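Side-chain contact in monomethylamine methyltransferase MtmB1 (Methanosarcina barkeri, PDB 1NTH), which transfers the methyl group of monomethylamine to the corrinoid cofactor of its partner protein MtmC during methanogenesis from methylamine: residues G128-G132 against S133-E137. Numbering follows the deposited sequence.
Sequences GGPTG and SPISE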
loop_
_atom_site.group_PDB
_atom_site.type_symbol
_atom_site.label_atom_id
_atom_site.label_comp_id
_atom_site.label_asym_id
_atom_site.label_seq_id
_atom_site.Cartn_x
_atom_site.Cartn_y
_atom_site.Cartn_z
ATOM N N GLY A 128 13.733 1.822 24.645
ATOM C CA GLY A 128 13.983 3.041 25.387
ATOM C C GLY A 128 13.024 4.178 25.132
ATOM O O GLY A 128 12.531 4.368 24.021
ATOM N N GLY A 129 12.765 4.951 26.178
ATOM C CA GLY A 129 11.874 6.083 26.043
ATOM C C GLY A 129 11.490 6.632 27.400
ATOM O O GLY A 129 11.955 6.122 28.426
ATOM N N PRO A 130 10.653 7.681 27.437
ATOM C CA PRO A 130 10.195 8.309 28.682
ATOM C C PRO A 130 9.448 7.306 29.553
ATOM O O PRO A 130 9.179 7.556 30.729
ATOM C CB PRO A 130 9.302 9.440 28.187
ATOM C CG PRO A 130 9.962 9.829 26.886
ATOM C CD PRO A 130 10.238 8.476 26.269
ATOM N N THR A 131 9.091 6.176 28.955
ATOM C CA THR A 131 8.419 5.109 29.683
ATOM C C THR A 131 7.154 5.588 30.400
ATOM O O THR A 131 6.978 5.382 31.607
ATOM C CB THR A 131 9.416 4.470 30.682
ATOM O OG1 THR A 131 10.634 4.167 29.989
ATOM C CG2 THR A 131 8.876 3.179 31.259
ATOM N N GLY A 132 6.276 6.231 29.635
ATOM C CA GLY A 132 5.013 6.708 30.172
ATOM C C GLY A 132 5.067 7.937 31.053
ATOM O O GLY A 132 4.045 8.347 31.604
ATOM N N SER A 133 6.248 8.529 31.187
ATOM C CA SER A 133 6.415 9.719 32.016
ATOM C C SER A 133 5.897 10.968 31.305
ATOM O O SER A 133 5.907 11.046 30.076
ATOM C CB SER A 133 7.892 9.900 32.374
ATOM O OG SER A 133 8.393 8.748 33.033
ATOM N N PRO A 134 5.425 11.964 32.073
ATOM C CA PRO A 134 4.907 13.202 31.483
ATOM C C PRO A 134 6.001 14.038 30.822
ATOM O O PRO A 134 7.038 14.315 31.429
ATOM C CB PRO A 134 4.261 13.911 32.674
ATOM C CG PRO A 134 5.098 13.453 33.828
ATOM C CD PRO A 134 5.288 11.981 33.541
ATOM N N ILE A 135 5.758 14.426 29.574
ATOM C CA ILE A 135 6.701 15.225 28.801
ATOM C C ILE A 135 5.997 16.472 28.263
ATOM O O ILE A 135 4.882 16.387 27.746
ATOM C CB ILE A 135 7.257 14.416 27.601
ATOM C CG1 ILE A 135 7.958 13.146 28.099
ATOM C CG2 ILE A 135 8.198 15.285 26.776
ATOM C CD1 ILE A 135 9.163 13.404 29.000
ATOM N N SER A 136 6.648 17.624 28.391
ATOM C CA SER A 136 6.088 18.884 27.906
ATOM C C SER A 136 5.917 18.840 26.391
ATOM O O SER A 136 6.767 18.313 25.674
ATOM C CB SER A 136 7.003 20.054 28.282
ATOM O OG SER A 136 7.127 20.169 29.689
ATOM N N GLU A 137 4.820 19.412 25.909
ATOM C CA GLU A 137 4.535 19.415 24.480
ATOM C C GLU A 137 5.644 20.028 23.624
ATOM O O GLU A 137 6.000 19.471 22.582
ATOM C CB GLU A 137 3.210 20.143 24.204
ATOM C CG GLU A 137 2.716 19.978 22.769
ATOM C CD GLU A 137 1.345 20.591 22.513
ATOM O OE1 GLU A 137 0.850 20.451 21.373
ATOM O OE2 GLU A 137 0.761 21.208 23.435
#
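A type I' beta turn running from P130 to S133 bends the chain sharply just after strand 125-128 of the TIM barrel and leads it into the short strand 134-135. S133 N donates to P130 O over 3.1 Å, closing the turn. S133 OG gives the same oxygen a second bond, 2.7 Å long and nearly in line with the C=O (165°), so one carbonyl is gripped by both the amide and the hydroxyl of a single residue. The hydroxyl reaches it because OG lies beside the backbone N, anti to the carbonyl carbon (chi1 -57°). With an alanine here the P130 carbonyl would probably keep the amide bond but lose its nearly linear donor, leaving the turn less firmly closed. The middle positions of this turn need positive phi: G132 adopts it readily, while T131, a beta-branched residue for which this is less favourable, also takes it, probably helped by its OG1, which donates to G129 O at 2.8 Å. Proline suits position 130 because its compact apolar ring can pack both on I135 and on helix 140-148, at V143, H144 and Y147. I135, a beta-branched residue, which favours strands, crosses the proline ring at about a right angle, bringing its CG1 to 3.9 Å from P130 CB and its CD1 to 4.0 Å from that same carbon.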